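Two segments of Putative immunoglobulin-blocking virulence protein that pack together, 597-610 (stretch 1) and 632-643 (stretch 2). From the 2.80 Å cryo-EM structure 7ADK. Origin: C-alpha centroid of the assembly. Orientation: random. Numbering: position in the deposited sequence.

Stretch 1, residues 597-610: DKKLGQNSYPTGLD
Stretch 2, residues 632-643: SNEPRKITELTL

Stretches 597-610 and 632-643 run side by side in one chain and bury 872 Å² between them, both sides summed. Arg636, Tyr605 and Leu609 lose the most surface to the partner stretch.

Stretch 1 begins as a loop, makes a 3-10 segment at 600-602, then extends through Tyr605 (phi/psi -154/156) to a short strand, 608-610. Stretch 2 is loop up to its strand, 640-643. The two strands are parallel, 4° apart in direction, with a closest axial approach of 4.8 Å.

Arg636 contributes 102 Å². Its CA-to-CB bond points sideways, but the chain folds back through chi1 -51° (m) and chi2 -44° (m), then extends with chi3 -174° (t) and chi4 173°. This brings the guanidinium to the 3-10 segment. NH1 of Arg636 donates to Leu600 O at 2.8 Å, and NH2 of Arg636 makes a weak bond to the same Leu600 O at 3.2 Å. That oxygen lies near the guanidinium plane, at its edge. NH2 of Arg636 is also 3.2 Å from Gly601 O and 3.4 Å from Asn603 O. The cation thus sits among backbone carbonyls.

Tyr605 covers 94 Å². Its CB points toward stretch 2, with chi1 49° (p) and chi2 -80°. One face of the ring receives Arg636: CD of Arg636 is 3.6 Å from the Tyr605 ring centroid, 8° off the normal, a CH-pi contact. Tyr605 CD1 is 3.3 Å from Arg636 NH2. The phenol reaches the backbone beyond, where Lys637 N donates to Tyr605 OH at 3.2 Å with a nearly straight angle of 172°.

Next to this pair, Gly601 fits tightly against stretch 2. Its CA is 4.2 Å from the CA of Glu634, and a CB here would lie 2.4 Å from Glu634 N, a clash. Gly601 N donates to Asn633 OD1 at 2.9 Å. Asn633 brings this oxygen in with chi1 -88° (m) and chi2 -44°. Leu600 N is 3.1 Å from the same Asn633 OD1, but the angle is too poor for a hydrogen bond.

Thr607 leads into the paired strands. Thr639 N donates to Thr607 O at 2.8 Å. The side-chain oxygens Thr607 OG1 and Thr639 OG1 approach to 3.1 Å; both residues have chi1 p.

Leu609 covers 79 Å² and carries the strand pairing. Leu609 N donates to Glu640 O at 3.1 Å, and Thr642 N donates to Leu609 O at 2.9 Å. One residue therefore bonds to two partners flanking Leu641, as parallel strands require. Leu609 O also meets Leu641 CA at 3.4 Å in a CA-H...O contact. The register pairs Gly608 with Glu640, Leu609 with Leu641 and Asp610 with Thr642, at CA distances of 4.8, 5.0 and 4.6 Å.

Leu609 (chi1 -86°, chi2 172°) and Leu641 (chi1 177°, chi2 67°) share a sheet face. Leu609 CB lies 4.2 Å from Leu641 CD1, and Leu609 CD1 lies 4.1 Å from Ile638 CD1. Asp610 and Thr642 occupy the other face, with Asp610 OD1 3.5 Å from Thr642 CB.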

ATOM      1  N   ASP A 597      39.928  -3.340  -5.935  1.00 72.46           N
ATOM      2  CA  ASP A 597      41.004  -2.458  -5.505  1.00 72.46           C
ATOM      3  C   ASP A 597      41.756  -1.794  -6.671  1.00 72.46           C
ATOM      4  O   ASP A 597      42.306  -0.709  -6.507  1.00 72.46           O
ATOM      5  CB  ASP A 597      41.956  -3.294  -4.645  1.00 72.46           C
ATOM      6  CG  ASP A 597      41.223  -4.009  -3.507  1.00 72.46           C
ATOM      7  OD1 ASP A 597      40.759  -3.324  -2.573  1.00 72.46           O
ATOM      8  OD2 ASP A 597      41.115  -5.251  -3.552  1.00 72.46           O
ATOM      9  N   LYS A 598      41.785  -2.433  -7.846  1.00 72.05           N
ATOM     10  CA  LYS A 598      42.466  -1.940  -9.054  1.00 72.05           C
ATOM     11  C   LYS A 598      41.497  -1.220  -9.982  1.00 72.05           C
ATOM     12  O   LYS A 598      41.580  -0.007 -10.155  1.00 72.05           O
ATOM     13  CB  LYS A 598      43.216  -3.083  -9.769  1.00 72.05           C
ATOM     14  CG  LYS A 598      43.996  -2.605 -11.002  1.00 72.05           C
ATOM     15  CD  LYS A 598      44.738  -3.742 -11.699  1.00 72.05           C
ATOM     16  CE  LYS A 598      45.483  -3.264 -12.939  1.00 72.05           C
ATOM     17  NZ  LYS A 598      46.236  -4.331 -13.594  1.00 72.05           N
ATOM     18  N   LYS A 599      40.582  -1.972 -10.598  1.00 69.99           N
ATOM     19  CA  LYS A 599      39.644  -1.476 -11.614  1.00 69.99           C
ATOM     20  C   LYS A 599      38.365  -0.975 -10.955  1.00 69.99           C
ATOM     21  O   LYS A 599      37.309  -1.580 -11.089  1.00 69.99           O
ATOM     22  CB  LYS A 599      39.358  -2.559 -12.667  1.00 69.99           C
ATOM     23  CG  LYS A 599      40.571  -2.951 -13.507  1.00 69.99           C
ATOM     24  CD  LYS A 599      40.149  -3.940 -14.587  1.00 69.99           C
ATOM     25  CE  LYS A 599      41.331  -4.409 -15.430  1.00 69.99           C
ATOM     26  NZ  LYS A 599      41.132  -5.787 -15.915  1.00 69.99           N
ATOM     27  N   LEU A 600      38.438   0.153 -10.260  1.00 67.27           N
ATOM     28  CA  LEU A 600      37.303   0.786  -9.581  1.00 67.27           C
ATOM     29  C   LEU A 600      36.086   0.943 -10.511  1.00 67.27           C
ATOM     30  O   LEU A 600      34.957   0.763 -10.065  1.00 67.27           O
ATOM     31  CB  LEU A 600      37.745   2.140  -9.010  1.00 67.27           C
ATOM     32  CG  LEU A 600      38.424   2.096  -7.644  1.00 67.27           C
ATOM     33  CD1 LEU A 600      39.563   1.113  -7.517  1.00 67.27           C
ATOM     34  CD2 LEU A 600      38.989   3.460  -7.337  1.00 67.27           C
ATOM     35  N   GLY A 601      36.304   1.182 -11.800  1.00 68.80           N
ATOM     36  CA  GLY A 601      35.274   1.265 -12.829  1.00 68.80           C
ATOM     37  C   GLY A 601      34.365   0.044 -13.012  1.00 68.80           C
ATOM     38  O   GLY A 601      33.171   0.222 -13.235  1.00 68.80           O
ATOM     39  N   GLN A 602      34.884  -1.182 -12.887  1.00 66.59           N
ATOM     40  CA  GLN A 602      34.115  -2.428 -13.074  1.00 66.59           C
ATOM     41  C   GLN A 602      33.191  -2.773 -11.896  1.00 66.59           C
ATOM     42  O   GLN A 602      32.376  -3.683 -11.983  1.00 66.59           O
ATOM     43  CB  GLN A 602      35.072  -3.596 -13.365  1.00 66.59           C
ATOM     44  CG  GLN A 602      35.920  -3.472 -14.639  1.00 66.59           C
ATOM     45  CD  GLN A 602      35.148  -3.640 -15.939  1.00 66.59           C
ATOM     46  OE1 GLN A 602      33.971  -3.423 -16.039  1.00 66.59           O
ATOM     47  NE2 GLN A 602      35.763  -3.991 -17.011  1.00 66.59           N
ATOM     48  N   ASN A 603      33.306  -2.057 -10.787  1.00 63.87           N
ATOM     49  CA  ASN A 603      32.558  -2.265  -9.559  1.00 63.87           C
ATOM     50  C   ASN A 603      31.232  -1.506  -9.550  1.00 63.87           C
ATOM     51  O   ASN A 603      31.083  -0.504 -10.244  1.00 63.87           O
ATOM     52  CB  ASN A 603      33.462  -1.860  -8.397  1.00 63.87           C
ATOM     53  CG  ASN A 603      34.626  -2.802  -8.267  1.00 63.87           C
ATOM     54  OD1 ASN A 603      34.557  -3.773  -7.547  1.00 63.87           O
ATOM     55  ND2 ASN A 603      35.681  -2.639  -9.019  1.00 63.87           N
ATOM     56  N   SER A 604      30.279  -1.956  -8.738  1.00 58.17           N
ATOM     57  CA  SER A 604      29.017  -1.255  -8.521  1.00 58.17           C
ATOM     58  C   SER A 604      29.184   0.021  -7.688  1.00 58.17           C
ATOM     59  O   SER A 604      30.180   0.207  -7.001  1.00 58.17           O
ATOM     60  CB  SER A 604      28.011  -2.216  -7.909  1.00 58.17           C
ATOM     61  OG  SER A 604      26.788  -1.588  -7.643  1.00 58.17           O
ATOM     62  N   TYR A 605      28.216   0.927  -7.787  1.00 56.33           N
ATOM     63  CA  TYR A 605      28.139   2.225  -7.121  1.00 56.33           C
ATOM     64  C   TYR A 605      26.661   2.614  -6.996  1.00 56.33           C
ATOM     65  O   TYR A 605      25.874   2.154  -7.815  1.00 56.33           O
ATOM     66  CB  TYR A 605      28.927   3.267  -7.939  1.00 56.33           C
ATOM     67  CG  TYR A 605      28.637   3.321  -9.434  1.00 56.33           C
ATOM     68  CD1 TYR A 605      29.241   2.383 -10.284  1.00 56.33           C
ATOM     69  CD2 TYR A 605      27.748   4.267  -9.974  1.00 56.33           C
ATOM     70  CE1 TYR A 605      28.935   2.358 -11.653  1.00 56.33           C
ATOM     71  CE2 TYR A 605      27.467   4.267 -11.348  1.00 56.33           C
ATOM     72  CZ  TYR A 605      28.055   3.310 -12.193  1.00 56.33           C
ATOM     73  OH  TYR A 605      27.813   3.334 -13.527  1.00 56.33           O
ATOM     74  N   PRO A 606      26.243   3.476  -6.055  1.00 51.54           N
ATOM     75  CA  PRO A 606      24.870   3.963  -5.982  1.00 51.54           C
ATOM     76  C   PRO A 606      24.520   4.841  -7.186  1.00 51.54           C
ATOM     77  O   PRO A 606      25.030   5.946  -7.362  1.00 51.54           O
ATOM     78  CB  PRO A 606      24.735   4.675  -4.643  1.00 51.54           C
ATOM     79  CG  PRO A 606      26.150   4.994  -4.251  1.00 51.54           C
ATOM     80  CD  PRO A 606      27.004   3.938  -4.924  1.00 51.54           C
ATOM     81  N   THR A 607      23.653   4.312  -8.045  1.00 53.46           N
ATOM     82  CA  THR A 607      23.248   4.867  -9.345  1.00 53.46           C
ATOM     83  C   THR A 607      22.146   5.935  -9.265  1.00 53.46           C
ATOM     84  O   THR A 607      21.774   6.482 -10.298  1.00 53.46           O
ATOM     85  CB  THR A 607      22.820   3.760 -10.318  1.00 53.46           C
ATOM     86  OG1 THR A 607      21.673   3.080  -9.863  1.00 53.46           O
ATOM     87  CG2 THR A 607      23.909   2.739 -10.577  1.00 53.46           C
ATOM     88  N   GLY A 608      21.636   6.273  -8.083  1.00 52.11           N
ATOM     89  CA  GLY A 608      20.696   7.372  -7.872  1.00 52.11           C
ATOM     90  C   GLY A 608      21.324   8.636  -7.289  1.00 52.11           C
ATOM     91  O   GLY A 608      22.154   8.557  -6.390  1.00 52.11           O
ATOM     92  N   LEU A 609      20.879   9.812  -7.746  1.00 50.70           N
ATOM     93  CA  LEU A 609      21.132  11.111  -7.118  1.00 50.70           C
ATOM     94  C   LEU A 609      19.831  11.801  -6.724  1.00 50.70           C
ATOM     95  O   LEU A 609      18.961  12.015  -7.554  1.00 50.70           O
ATOM     96  CB  LEU A 609      21.950  12.029  -8.038  1.00 50.70           C
ATOM     97  CG  LEU A 609      23.470  11.859  -7.940  1.00 50.70           C
ATOM     98  CD1 LEU A 609      24.131  12.683  -9.030  1.00 50.70           C
ATOM     99  CD2 LEU A 609      24.020  12.357  -6.614  1.00 50.70           C
ATOM    100  N   ASP A 610      19.728  12.209  -5.467  1.00 59.44           N
ATOM    101  CA  ASP A 610      18.625  13.009  -4.938  1.00 59.44           C
ATOM    102  C   ASP A 610      19.103  14.409  -4.513  1.00 59.44           C
ATOM    103  O   ASP A 610      19.962  14.564  -3.646  1.00 59.44           O
ATOM    104  CB  ASP A 610      17.949  12.238  -3.798  1.00 59.44           C
ATOM    105  CG  ASP A 610      16.866  13.051  -3.086  1.00 59.44           C
ATOM    106  OD1 ASP A 610      16.170  13.836  -3.757  1.00 59.44           O
ATOM    107  OD2 ASP A 610      16.731  12.954  -1.849  1.00 59.44           O
ATOM    108  N   SER A 632      42.488   4.548 -17.014  1.00 89.35           N
ATOM    109  CA  SER A 632      42.472   3.400 -16.098  1.00 89.35           C
ATOM    110  C   SER A 632      41.085   2.969 -15.588  1.00 89.35           C
ATOM    111  O   SER A 632      40.999   1.925 -14.956  1.00 89.35           O
ATOM    112  CB  SER A 632      43.421   3.685 -14.934  1.00 89.35           C
ATOM    113  OG  SER A 632      43.106   4.896 -14.274  1.00 89.35           O
ATOM    114  N   ASN A 633      39.999   3.719 -15.812  1.00 79.91           N
ATOM    115  CA  ASN A 633      38.695   3.471 -15.170  1.00 79.91           C
ATOM    116  C   ASN A 633      37.494   3.840 -16.060  1.00 79.91           C
ATOM    117  O   ASN A 633      37.546   4.781 -16.844  1.00 79.91           O
ATOM    118  CB  ASN A 633      38.640   4.231 -13.824  1.00 79.91           C
ATOM    119  CG  ASN A 633      39.198   3.462 -12.639  1.00 79.91           C
ATOM    120  OD1 ASN A 633      38.929   2.284 -12.459  1.00 79.91           O
ATOM    121  ND2 ASN A 633      39.932   4.091 -11.768  1.00 79.91           N
ATOM    122  N   GLU A 634      36.367   3.141 -15.892  1.00 71.25           N
ATOM    123  CA  GLU A 634      35.049   3.541 -16.410  1.00 71.25           C
ATOM    124  C   GLU A 634      34.557   4.851 -15.755  1.00 71.25           C
ATOM    125  O   GLU A 634      34.702   4.992 -14.537  1.00 71.25           O
ATOM    126  CB  GLU A 634      34.039   2.396 -16.170  1.00 71.25           C
ATOM    127  CG  GLU A 634      32.569   2.778 -16.386  1.00 71.25           C
ATOM    128  CD  GLU A 634      31.561   1.648 -16.190  1.00 71.25           C
ATOM    129  OE1 GLU A 634      31.753   0.547 -16.742  1.00 71.25           O
ATOM    130  OE2 GLU A 634      30.530   1.868 -15.532  1.00 71.25           O
ATOM    131  N   PRO A 635      33.914   5.774 -16.503  1.00 66.13           N
ATOM    132  CA  PRO A 635      33.117   6.876 -15.951  1.00 66.13           C
ATOM    133  C   PRO A 635      31.726   6.414 -15.476  1.00 66.13           C
ATOM    134  O   PRO A 635      31.021   5.692 -16.174  1.00 66.13           O
ATOM    135  CB  PRO A 635      33.000   7.877 -17.101  1.00 66.13           C
ATOM    136  CG  PRO A 635      33.002   6.998 -18.344  1.00 66.13           C
ATOM    137  CD  PRO A 635      33.925   5.846 -17.960  1.00 66.13           C
ATOM    138  N   ARG A 636      31.275   6.858 -14.304  1.00 63.44           N
ATOM    139  CA  ARG A 636      29.960   6.488 -13.749  1.00 63.44           C
ATOM    140  C   ARG A 636      28.797   7.019 -14.592  1.00 63.44           C
ATOM    141  O   ARG A 636      28.897   8.099 -15.159  1.00 63.44           O
ATOM    142  CB  ARG A 636      29.830   6.965 -12.292  1.00 63.44           C
ATOM    143  CG  ARG A 636      30.975   6.587 -11.347  1.00 63.44           C
ATOM    144  CD  ARG A 636      31.415   5.142 -11.514  1.00 63.44           C
ATOM    145  NE  ARG A 636      32.406   4.713 -10.524  1.00 63.44           N
ATOM    146  CZ  ARG A 636      32.837   3.478 -10.379  1.00 63.44           C
ATOM    147  NH1 ARG A 636      33.688   3.196  -9.460  1.00 63.44           N
ATOM    148  NH2 ARG A 636      32.465   2.498 -11.138  1.00 63.44           N
ATOM    149  N   LYS A 637      27.666   6.314 -14.623  1.00 61.73           N
ATOM    150  CA  LYS A 637      26.406   6.777 -15.230  1.00 61.73           C
ATOM    151  C   LYS A 637      25.259   6.590 -14.247  1.00 61.73           C
ATOM    152  O   LYS A 637      25.140   5.534 -13.637  1.00 61.73           O
ATOM    153  CB  LYS A 637      26.120   6.013 -16.538  1.00 61.73           C
ATOM    154  CG  LYS A 637      27.133   6.172 -17.678  1.00 61.73           C
ATOM    155  CD  LYS A 637      27.182   7.605 -18.204  1.00 61.73           C
ATOM    156  CE  LYS A 637      28.149   7.795 -19.375  1.00 61.73           C
ATOM    157  NZ  LYS A 637      27.583   7.396 -20.676  1.00 61.73           N
ATOM    158  N   ILE A 638      24.430   7.609 -14.053  1.00 58.26           N
ATOM    159  CA  ILE A 638      23.316   7.534 -13.101  1.00 58.26           C
ATOM    160  C   ILE A 638      22.065   7.022 -13.805  1.00 58.26           C
ATOM    161  O   ILE A 638      21.890   7.240 -15.001  1.00 58.26           O
ATOM    162  CB  ILE A 638      23.122   8.850 -12.316  1.00 58.26           C
ATOM    163  CG1 ILE A 638      22.564   9.990 -13.174  1.00 58.26           C
ATOM    164  CG2 ILE A 638      24.435   9.231 -11.616  1.00 58.26           C
ATOM    165  CD1 ILE A 638      22.249  11.265 -12.394  1.00 58.26           C
ATOM    166  N   THR A 639      21.217   6.303 -13.074  1.00 56.55           N
ATOM    167  CA  THR A 639      19.948   5.759 -13.568  1.00 56.55           C
ATOM    168  C   THR A 639      18.764   6.636 -13.202  1.00 56.55           C
ATOM    169  O   THR A 639      17.712   6.551 -13.823  1.00 56.55           O
ATOM    170  CB  THR A 639      19.703   4.320 -13.085  1.00 56.55           C
ATOM    171  OG1 THR A 639      19.527   4.240 -11.697  1.00 56.55           O
ATOM    172  CG2 THR A 639      20.797   3.331 -13.459  1.00 56.55           C
ATOM    173  N   GLU A 640      18.914   7.506 -12.213  1.00 57.09           N
ATOM    174  CA  GLU A 640      17.827   8.266 -11.620  1.00 57.09           C
ATOM    175  C   GLU A 640      18.320   9.593 -11.044  1.00 57.09           C
ATOM    176  O   GLU A 640      19.393   9.653 -10.444  1.00 57.09           O
ATOM    177  CB  GLU A 640      17.160   7.395 -10.560  1.00 57.09           C
ATOM    178  CG  GLU A 640      15.862   7.977 -10.026  1.00 57.09           C
ATOM    179  CD  GLU A 640      15.032   6.882  -9.358  1.00 57.09           C
ATOM    180  OE1 GLU A 640      13.855   6.686  -9.728  1.00 57.09           O
ATOM    181  OE2 GLU A 640      15.555   6.186  -8.466  1.00 57.09           O
ATOM    182  N   LEU A 641      17.519  10.645 -11.205  1.00 55.04           N
ATOM    183  CA  LEU A 641      17.806  12.001 -10.765  1.00 55.04           C
ATOM    184  C   LEU A 641      16.556  12.641 -10.175  1.00 55.04           C
ATOM    185  O   LEU A 641      15.633  12.960 -10.904  1.00 55.04           O
ATOM    186  CB  LEU A 641      18.321  12.797 -11.975  1.00 55.04           C
ATOM    187  CG  LEU A 641      18.605  14.280 -11.697  1.00 55.04           C
ATOM    188  CD1 LEU A 641      19.781  14.459 -10.748  1.00 55.04           C
ATOM    189  CD2 LEU A 641      18.882  15.015 -12.996  1.00 55.04           C
ATOM    190  N   THR A 642      16.536  12.886  -8.876  1.00 57.44           N
ATOM    191  CA  THR A 642      15.464  13.650  -8.229  1.00 57.44           C
ATOM    192  C   THR A 642      15.919  15.085  -7.991  1.00 57.44           C
ATOM    193  O   THR A 642      17.015  15.327  -7.504  1.00 57.44           O
ATOM    194  CB  THR A 642      14.961  12.993  -6.940  1.00 57.44           C
ATOM    195  OG1 THR A 642      14.670  11.632  -7.140  1.00 57.44           O
ATOM    196  CG2 THR A 642      13.682  13.660  -6.458  1.00 57.44           C
ATOM    197  N   LEU A 643      15.074  16.038  -8.363  1.00 59.31           N
ATOM    198  CA  LEU A 643      15.283  17.468  -8.297  1.00 59.31           C
ATOM    199  C   LEU A 643      14.233  18.108  -7.396  1.00 59.31           C
ATOM    200  O   LEU A 643      13.072  17.710  -7.370  1.00 59.31           O
ATOM    201  CB  LEU A 643      15.216  18.036  -9.720  1.00 59.31           C
ATOM    202  CG  LEU A 643      16.326  17.567 -10.665  1.00 59.31           C
ATOM    203  CD1 LEU A 643      16.068  18.055 -12.076  1.00 59.31           C
ATOM    204  CD2 LEU A 643      17.688  18.051 -10.208  1.00 59.31           C
TER